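Local atomic coordinates of translocator protein bipD (Burkholderia pseudomallei, PDB entry 3NFT), a protein that is required for invasion of epithelial cells and survival within host cells, and probably regulates secretion of BipB and BipC and their insertion into target membranes. Residues A55-P60 with V157-Q162; A49-F54 with K149-V154; A167-N172 with G239-T244. All coordinates share one frame; numbering follows the deposited sequence.

Contact 1. Residues A55-P60 with V157-Q162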
loop_
_atom_site.group_PDB
_atom_site.type_symbol
_atom_site.label_atom_id
_atom_site.label_comp_id
_atom_site.label_asym_id
_atom_site.label_seq_id
_atom_site.Cartn_x
_atom_site.Cartn_y
_atom_site.Cartn_z
ATOM N N ALA A 55 11.264 -31.715 23.915
ATOM C CA ALA A 55 10.315 -32.349 24.818
ATOM C C ALA A 55 10.805 -33.704 25.300
ATOM O O ALA A 55 10.539 -34.105 26.451
ATOM C CB ALA A 55 8.942 -32.517 24.111
ATOM N N SER A 56 11.500 -34.423 24.417
ATOM C CA SER A 56 11.983 -35.769 24.714
ATOM C C SER A 56 13.149 -35.811 25.707
ATOM O O SER A 56 13.447 -36.849 26.284
ATOM C CB SER A 56 12.361 -36.492 23.425
ATOM O OG SER A 56 13.641 -36.133 22.967
ATOM N N LEU A 57 13.845 -34.686 25.876
ATOM C CA LEU A 57 14.961 -34.661 26.796
ATOM C C LEU A 57 14.485 -35.007 28.217
ATOM O O LEU A 57 13.427 -34.537 28.644
ATOM C CB LEU A 57 15.663 -33.303 26.715
ATOM C CG LEU A 57 17.031 -33.222 27.365
ATOM C CD1 LEU A 57 17.933 -32.343 26.583
ATOM C CD2 LEU A 57 16.832 -32.719 28.802
ATOM N N ARG A 58 15.242 -35.856 28.903
ATOM C CA ARG A 58 14.951 -36.251 30.265
ATOM C C ARG A 58 16.193 -36.417 31.061
ATOM O O ARG A 58 17.170 -36.985 30.575
ATOM C CB ARG A 58 14.251 -37.598 30.267
ATOM C CG ARG A 58 12.912 -37.481 29.774
ATOM C CD ARG A 58 12.196 -38.670 30.117
ATOM N NE ARG A 58 10.816 -38.550 29.742
ATOM C CZ ARG A 58 9.953 -39.537 29.960
ATOM N NH1 ARG A 58 10.363 -40.626 30.606
ATOM N NH2 ARG A 58 8.694 -39.385 29.615
ATOM N N LEU A 59 16.153 -35.920 32.298
ATOM C CA LEU A 59 17.257 -36.125 33.206
ATOM C C LEU A 59 17.262 -37.554 33.744
ATOM O O LEU A 59 16.243 -38.242 33.701
ATOM C CB LEU A 59 17.195 -35.116 34.375
ATOM C CG LEU A 59 17.307 -33.637 33.985
ATOM C CD1 LEU A 59 17.550 -32.746 35.210
ATOM C CD2 LEU A 59 18.339 -33.311 32.951
ATOM N N PRO A 60 18.410 -38.011 34.276
ATOM C CA PRO A 60 18.441 -39.295 34.952
ATOM C C PRO A 60 17.437 -39.357 36.110
ATOM O O PRO A 60 16.977 -38.323 36.585
ATOM C CB PRO A 60 19.887 -39.394 35.462
ATOM C CG PRO A 60 20.655 -38.348 34.751
ATOM C CD PRO A 60 19.707 -37.317 34.334
ATOM N N VAL A 157 22.658 -27.568 26.890
ATOM C CA VAL A 157 23.019 -27.563 28.300
ATOM C C VAL A 157 22.281 -28.635 29.109
ATOM O O VAL A 157 22.872 -29.242 30.010
ATOM C CB VAL A 157 22.934 -26.168 28.924
ATOM C CG1 VAL A 157 21.516 -25.811 29.295
ATOM C CG2 VAL A 157 23.860 -26.097 30.149
ATOM N N MET A 158 21.018 -28.906 28.772
ATOM C CA MET A 158 20.256 -29.911 29.496
ATOM C C MET A 158 20.736 -31.316 29.171
ATOM O O MET A 158 20.401 -32.263 29.892
ATOM C CB MET A 158 18.747 -29.764 29.259
ATOM C CG MET A 158 18.208 -28.443 29.747
ATOM S SD MET A 158 16.402 -28.364 29.608
ATOM C CE MET A 158 16.130 -28.649 27.861
ATOM N N SER A 159 21.479 -31.449 28.069
ATOM C CA SER A 159 22.112 -32.716 27.716
ATOM C C SER A 159 23.465 -32.827 28.454
ATOM O O SER A 159 23.732 -33.814 29.125
ATOM C CB SER A 159 22.313 -32.796 26.217
ATOM O OG SER A 159 21.080 -32.739 25.528
ATOM N N LYS A 160 24.307 -31.806 28.320
ATOM C CA LYS A 160 25.623 -31.781 28.947
ATOM C C LYS A 160 25.562 -31.942 30.455
ATOM O O LYS A 160 26.398 -32.633 31.048
ATOM C CB LYS A 160 26.342 -30.473 28.614
ATOM C CG LYS A 160 26.838 -30.372 27.216
ATOM C CD LYS A 160 27.548 -29.045 26.972
ATOM C CE LYS A 160 28.538 -29.132 25.840
ATOM N NZ LYS A 160 27.909 -29.519 24.549
ATOM N N LEU A 161 24.549 -31.346 31.086
ATOM C CA LEU A 161 24.488 -31.342 32.548
ATOM C C LEU A 161 24.265 -32.713 33.130
ATOM O O LEU A 161 24.574 -32.969 34.271
ATOM C CB LEU A 161 23.455 -30.345 33.073
ATOM C CG LEU A 161 21.960 -30.608 32.854
ATOM C CD1 LEU A 161 21.446 -31.601 33.893
ATOM C CD2 LEU A 161 21.149 -29.283 32.940
ATOM N N GLN A 162 23.756 -33.635 32.299
ATOM C CA GLN A 162 23.481 -34.998 32.744
ATOM C C GLN A 162 24.766 -35.740 33.125
ATOM O O GLN A 162 24.710 -36.725 33.860
ATOM C CB GLN A 162 22.690 -35.748 31.664
ATOM C CG GLN A 162 21.349 -35.113 31.443
ATOM C CD GLN A 162 20.489 -35.892 30.456
ATOM O OE1 GLN A 162 20.570 -37.117 30.390
ATOM N NE2 GLN A 162 19.690 -35.175 29.684
#
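L57 and L59 pack against M158, L161 and Q162, and this apolar packing carries the contact. L57 enters first: its CG stands anti to the backbone N (chi1 -166°), and both methyls beyond it reach M158 CB from one side, CD2 at 3.6 Å. The other methyl, CD1, comes within 3.3 Å of S159 OG, a hydroxyl that donates to A155 O and accepts from A73 N. L59 works through one branch: its CD2 approaches L161 CD1 at 3.7 Å, the side chains crossing at about a right angle, and also meets Q162 CG at 3.8 Å. P60 CD rests against the same Q162 CG at 4.0 Å, which puts the aliphatic part of the glutamine next to both residues.

The polar term is held within residues 157-162. Q162 NE2 donates to M158 O at 3.0 Å with an N-H...O angle of 157°, and the acceptor lies close to the amide plane; R71 O takes a second bond from the same nitrogen. Both acceptors fix the rotation of the amide. The L57 and Q162 side chains slide past each other in opposite directions. R58 O is 3.2 Å from Q162 NE2, but the angle is too poor for a hydrogen bond, and no hydrogen bond joins the two segments.

In the fold, residues 55-60 lead out of helix 41-56 beside residues 157-162 of the helix 121-160 region, which belong to a predicted coiled coil. L59 also touches Y247, W250 and N251 of helix 244-295, L161 packs on I180 of helix 177-189, and R58 pairs its backbone with R71, beyond the strand pair 61-63 and 66-68.

Contact 2. Residues A49-F54 with K149-V154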
loop_
_atom_site.group_PDB
_atom_site.type_symbol
_atom_site.label_atom_id
_atom_site.label_comp_id
_atom_site.label_asym_id
_atom_site.label_seq_id
_atom_site.Cartn_x
_atom_site.Cartn_y
_atom_site.Cartn_z
ATOM N N ALA A 49 9.630 -30.810 14.785
ATOM C CA ALA A 49 10.600 -31.875 15.151
ATOM C C ALA A 49 11.560 -31.414 16.244
ATOM O O ALA A 49 11.902 -32.176 17.138
ATOM C CB ALA A 49 11.374 -32.367 13.933
ATOM N N ALA A 50 11.977 -30.146 16.159
ATOM C CA ALA A 50 12.874 -29.601 17.183
ATOM C C ALA A 50 12.171 -29.500 18.516
ATOM O O ALA A 50 12.718 -29.847 19.564
ATOM C CB ALA A 50 13.380 -28.246 16.728
ATOM N N ILE A 51 10.915 -29.064 18.486
ATOM C CA ILE A 51 10.090 -29.059 19.692
ATOM C C ILE A 51 9.946 -30.467 20.296
ATOM O O ILE A 51 10.105 -30.666 21.498
ATOM C CB ILE A 51 8.713 -28.431 19.448
ATOM C CG1 ILE A 51 8.861 -26.956 19.117
ATOM C CG2 ILE A 51 7.806 -28.659 20.656
ATOM C CD1 ILE A 51 7.607 -26.270 18.595
ATOM N N ASP A 52 9.694 -31.456 19.451
ATOM C CA ASP A 52 9.626 -32.820 19.939
ATOM C C ASP A 52 10.940 -33.320 20.520
ATOM O O ASP A 52 10.947 -34.028 21.522
ATOM C CB ASP A 52 9.185 -33.793 18.852
ATOM C CG ASP A 52 7.709 -33.646 18.455
ATOM O OD1 ASP A 52 6.913 -32.973 19.143
ATOM O OD2 ASP A 52 7.384 -34.121 17.376
ATOM N N GLU A 53 12.063 -32.911 19.914
ATOM C CA GLU A 53 13.369 -33.297 20.434
ATOM C C GLU A 53 13.587 -32.716 21.819
ATOM O O GLU A 53 14.036 -33.402 22.729
ATOM C CB GLU A 53 14.486 -32.836 19.508
ATOM C CG GLU A 53 15.823 -33.455 19.826
ATOM C CD GLU A 53 15.911 -34.948 19.589
ATOM O OE1 GLU A 53 15.072 -35.465 18.798
ATOM O OE2 GLU A 53 16.770 -35.630 20.185
ATOM N N PHE A 54 13.253 -31.439 21.961
ATOM C CA PHE A 54 13.369 -30.756 23.257
ATOM C C PHE A 54 12.493 -31.425 24.298
ATOM O O PHE A 54 12.884 -31.667 25.445
ATOM C CB PHE A 54 12.982 -29.301 23.059
ATOM C CG PHE A 54 13.255 -28.405 24.250
ATOM C CD1 PHE A 54 14.439 -27.663 24.310
ATOM C CD2 PHE A 54 12.322 -28.262 25.260
ATOM C CE1 PHE A 54 14.678 -26.809 25.363
ATOM C CE2 PHE A 54 12.586 -27.417 26.336
ATOM C CZ PHE A 54 13.780 -26.682 26.361
ATOM N N LYS A 149 18.034 -20.893 17.995
ATOM C CA LYS A 149 19.369 -21.050 18.544
ATOM C C LYS A 149 19.377 -21.099 20.068
ATOM O O LYS A 149 20.069 -21.919 20.691
ATOM C CB LYS A 149 20.257 -19.917 18.038
ATOM C CG LYS A 149 21.625 -19.955 18.616
ATOM C CD LYS A 149 22.464 -21.132 18.190
ATOM C CE LYS A 149 23.948 -20.815 18.445
ATOM N NZ LYS A 149 24.792 -22.014 18.462
ATOM N N TYR A 150 18.617 -20.206 20.688
ATOM C CA TYR A 150 18.403 -20.248 22.133
ATOM C C TYR A 150 17.874 -21.592 22.601
ATOM O O TYR A 150 18.384 -22.207 23.524
ATOM C CB TYR A 150 17.447 -19.146 22.521
ATOM C CG TYR A 150 16.696 -19.288 23.835
ATOM C CD1 TYR A 150 17.358 -19.340 25.065
ATOM C CD2 TYR A 150 15.319 -19.295 23.860
ATOM C CE1 TYR A 150 16.662 -19.414 26.240
ATOM C CE2 TYR A 150 14.606 -19.377 25.043
ATOM C CZ TYR A 150 15.283 -19.436 26.243
ATOM O OH TYR A 150 14.577 -19.485 27.419
ATOM N N PHE A 151 16.826 -22.042 21.910
ATOM C CA PHE A 151 16.133 -23.296 22.233
ATOM C C PHE A 151 17.131 -24.448 22.154
ATOM O O PHE A 151 17.166 -25.291 23.033
ATOM C CB PHE A 151 14.978 -23.441 21.239
ATOM C CG PHE A 151 13.922 -24.463 21.587
ATOM C CD1 PHE A 151 13.376 -24.561 22.856
ATOM C CD2 PHE A 151 13.392 -25.258 20.558
ATOM C CE1 PHE A 151 12.338 -25.451 23.134
ATOM C CE2 PHE A 151 12.348 -26.125 20.819
ATOM C CZ PHE A 151 11.828 -26.233 22.099
ATOM N N GLN A 152 17.954 -24.435 21.093
ATOM C CA GLN A 152 19.027 -25.377 20.880
ATOM C C GLN A 152 20.046 -25.352 21.989
ATOM O O GLN A 152 20.489 -26.392 22.464
ATOM C CB GLN A 152 19.687 -25.149 19.513
ATOM C CG GLN A 152 20.753 -26.136 19.083
ATOM C CD GLN A 152 21.208 -25.879 17.644
ATOM O OE1 GLN A 152 20.862 -24.862 17.043
ATOM N NE2 GLN A 152 21.952 -26.797 17.075
ATOM N N SER A 153 20.423 -24.149 22.419
ATOM C CA SER A 153 21.456 -24.020 23.439
ATOM C C SER A 153 20.950 -24.531 24.794
ATOM O O SER A 153 21.715 -25.074 25.587
ATOM C CB SER A 153 21.942 -22.566 23.543
ATOM O OG SER A 153 20.965 -21.722 24.121
ATOM N N VAL A 154 19.641 -24.400 25.044
ATOM C CA VAL A 154 19.021 -24.947 26.256
ATOM C C VAL A 154 19.002 -26.478 26.173
ATOM O O VAL A 154 19.370 -27.165 27.094
ATOM C CB VAL A 154 17.631 -24.356 26.502
ATOM C CG1 VAL A 154 16.950 -25.020 27.696
ATOM C CG2 VAL A 154 17.688 -22.825 26.705
#
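F54 and F151 stack in offset fashion, their centroids 4.2 Å apart and planes inclined by 21°. F151 CE1 sits 3.2 Å above the plane of the F54 ring, over its centre, and is 3.3 Å from F54 CD1, so this is the tight part of the contact. Both rings leave their helices with CG anti to the backbone N (chi1 -171° for F54); the two side chains cross obliquely while the rings stay nearly parallel. V154 adds to the same patch from the side: its CG1 comes to the edge of the F54 ring, 3.7 Å from CE1. The pair thus bridges two helices that run in roughly the same direction, with segment axes 10.7 Å apart and crossing at 25°, one from the N-terminal region and the other in the predicted coiled coil of this tip protein. Such a span is too wide for the two backbones to touch each other. F78 of helix 76-103 meets F151 as well, at a steep angle between planes.

Packing is slacker beside the stack. I51 CG1 comes no closer than 4.0 Å to F151 CE2, and the A50 methyl is farther off. Toward solvent, D52 points away from helix 149-154, while E53 turns its carboxylate to R71 and N74.

Contact 3. Residues A167-N172 with G239-T244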
loop_
_atom_site.group_PDB
_atom_site.type_symbol
_atom_site.label_atom_id
_atom_site.label_comp_id
_atom_site.label_asym_id
_atom_site.label_seq_id
_atom_site.Cartn_x
_atom_site.Cartn_y
_atom_site.Cartn_z
ATOM N N ALA A 167 24.281 -42.041 39.956
ATOM C CA ALA A 167 23.858 -42.877 41.061
ATOM C C ALA A 167 24.893 -42.851 42.175
ATOM O O ALA A 167 26.100 -42.988 41.924
ATOM C CB ALA A 167 23.663 -44.350 40.572
ATOM N N LYS A 168 24.409 -42.715 43.409
ATOM C CA LYS A 168 25.244 -42.797 44.608
ATOM C C LYS A 168 24.612 -43.851 45.509
ATOM O O LYS A 168 23.408 -43.821 45.745
ATOM C CB LYS A 168 25.276 -41.440 45.327
ATOM C CG LYS A 168 26.128 -41.386 46.599
ATOM C CD LYS A 168 27.587 -41.300 46.269
ATOM C CE LYS A 168 28.447 -41.422 47.498
ATOM N NZ LYS A 168 29.877 -41.344 47.114
ATOM N N ASP A 169 25.405 -44.778 46.030
ATOM C CA ASP A 169 24.880 -45.773 46.969
ATOM C C ASP A 169 23.814 -46.589 46.246
ATOM O O ASP A 169 23.795 -46.643 45.023
ATOM C CB ASP A 169 24.277 -45.100 48.221
ATOM C CG ASP A 169 25.202 -44.085 48.849
ATOM O OD1 ASP A 169 26.416 -44.370 49.004
ATOM O OD2 ASP A 169 24.706 -42.994 49.197
ATOM N N ASP A 170 22.905 -47.198 46.990
ATOM C CA ASP A 170 21.859 -48.003 46.370
ATOM C C ASP A 170 20.577 -47.215 46.144
ATOM O O ASP A 170 19.726 -47.625 45.353
ATOM C CB ASP A 170 21.608 -49.234 47.237
ATOM C CG ASP A 170 22.867 -50.071 47.413
ATOM O OD1 ASP A 170 23.239 -50.800 46.457
ATOM O OD2 ASP A 170 23.492 -49.987 48.499
ATOM N N LYS A 171 20.453 -46.073 46.819
ATOM C CA LYS A 171 19.202 -45.325 46.845
ATOM C C LYS A 171 19.350 -43.805 46.705
ATOM O O LYS A 171 18.355 -43.079 46.774
ATOM C CB LYS A 171 18.409 -45.661 48.119
ATOM C CG LYS A 171 19.211 -46.349 49.235
ATOM C CD LYS A 171 20.299 -45.447 49.861
ATOM C CE LYS A 171 21.232 -46.277 50.741
ATOM N NZ LYS A 171 22.349 -45.498 51.360
ATOM N N ASN A 172 20.572 -43.323 46.492
ATOM C CA ASN A 172 20.810 -41.882 46.423
ATOM C C ASN A 172 21.284 -41.448 45.045
ATOM O O ASN A 172 21.615 -42.280 44.194
ATOM C CB ASN A 172 21.819 -41.453 47.493
ATOM C CG ASN A 172 21.335 -41.726 48.926
ATOM O OD1 ASN A 172 22.088 -42.247 49.751
ATOM N ND2 ASN A 172 20.106 -41.361 49.227
ATOM N N GLY A 239 29.004 -32.008 44.753
ATOM C CA GLY A 239 29.073 -33.050 45.726
ATOM C C GLY A 239 27.810 -33.375 46.487
ATOM O O GLY A 239 27.842 -34.147 47.465
ATOM N N THR A 240 26.698 -32.795 46.068
ATOM C CA THR A 240 25.437 -32.976 46.774
ATOM C C THR A 240 24.920 -34.382 46.601
ATOM O O THR A 240 24.868 -34.900 45.483
ATOM C CB THR A 240 24.391 -31.974 46.294
ATOM O OG1 THR A 240 24.804 -30.661 46.715
ATOM C CG2 THR A 240 22.992 -32.287 46.870
ATOM N N VAL A 241 24.580 -35.003 47.711
ATOM C CA VAL A 241 24.003 -36.331 47.718
ATOM C C VAL A 241 22.577 -36.234 48.236
ATOM O O VAL A 241 22.325 -35.796 49.371
ATOM C CB VAL A 241 24.834 -37.329 48.532
ATOM C CG1 VAL A 241 24.116 -38.679 48.578
ATOM C CG2 VAL A 241 26.218 -37.485 47.922
ATOM N N TRP A 242 21.631 -36.606 47.383
ATOM C CA TRP A 242 20.207 -36.543 47.716
ATOM C C TRP A 242 19.566 -37.927 47.663
ATOM O O TRP A 242 19.853 -38.730 46.765
ATOM C CB TRP A 242 19.456 -35.654 46.732
ATOM C CG TRP A 242 19.491 -34.182 46.971
ATOM C CD1 TRP A 242 19.691 -33.547 48.167
ATOM C CD2 TRP A 242 19.224 -33.153 46.010
ATOM N NE1 TRP A 242 19.600 -32.179 47.987
ATOM C CE2 TRP A 242 19.307 -31.920 46.672
ATOM C CE3 TRP A 242 18.958 -33.153 44.637
ATOM C CZ2 TRP A 242 19.139 -30.699 46.002
ATOM C CZ3 TRP A 242 18.789 -31.948 43.989
ATOM C CH2 TRP A 242 18.856 -30.738 44.677
ATOM N N ASP A 243 18.647 -38.168 48.584
ATOM C CA ASP A 243 17.751 -39.298 48.464
ATOM C C ASP A 243 16.907 -39.105 47.213
ATOM O O ASP A 243 16.736 -37.979 46.703
ATOM C CB ASP A 243 16.856 -39.423 49.696
ATOM C CG ASP A 243 16.052 -38.167 49.959
ATOM O OD1 ASP A 243 16.662 -37.120 50.325
ATOM O OD2 ASP A 243 14.821 -38.207 49.792
ATOM N N THR A 244 16.362 -40.209 46.719
ATOM C CA THR A 244 15.586 -40.147 45.505
ATOM C C THR A 244 14.452 -39.129 45.594
ATOM O O THR A 244 14.217 -38.379 44.639
ATOM C CB THR A 244 15.037 -41.527 45.157
ATOM O OG1 THR A 244 16.138 -42.408 44.957
ATOM C CG2 THR A 244 14.190 -41.417 43.904
HETATM O O HOH W 1 16.307 -42.864 48.412
#
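T244 and K171 make the polar link between these segments, and it converges on one acceptor. T244 OG1 donates to K171 O at 2.9 Å, approaching from above the carbonyl plane, 43° out of it; its chi1 (-61°) sets the oxygen anti to its own carbonyl carbon and beside the backbone N. T244 N also points to K171 O, but that bond is weak, 3.5 Å long with an N-H...O angle of 130°. A water is a second partner of this amide: it accepts from T244 N at 3.1 Å and donates to K171 O at 2.6 Å. K171 O is therefore gripped by the hydroxyl, the water and, feebly, the amide.

The strands belong to a small antiparallel sheet in which 172-175 lies in the middle, with 165-168 on one edge and 240-243 on the other. K168 and N172 close the beta hairpin of the first two strands by bonding each other's backbone N and O, and N172 O has a further donor in R62 NH2. Across to the third strand, N172 and D243 form a non-hydrogen-bonded pair, their side chains diverging; backbone hydrogen bonding between the strands is taken up by W242 with M173, the neighbour of N172. W242 O nevertheless lies 3.3 Å from N172 CA. D243 occupies the N-cap position of helix 244-295: its carboxylate caps a backbone N just inside the helix and forms a salt bridge with R246.

Apolar contact is limited to V241, whose CG1 meets N172 CB at 3.8 Å and the K168 CG methylene at 3.9 Å, crossing both side chains at about a right angle near the surface.

Contacts 1 and 2 adjoin, their centres 11 Å apart, and share helices 41-56 and 121-160; M158 of the former packs on the F54 ring of the latter. Their segments alternate along the chain, 49-54 running on into 55-60 and 149-154 closely followed by 157-162; together they form one continuous seam, helix on helix in contact 2 and mostly loop on helix in contact 1. Contact 3 comes later, centred 18 Å from contact 1 and 30 Å from contact 2, in a sheet whose first strand follows helix 121-160 and whose last leads into helix 244-295. The N-terminal region thus lies along a predicted coiled-coil helix, consistent with its role as an intramolecular chaperone against premature oligomerization.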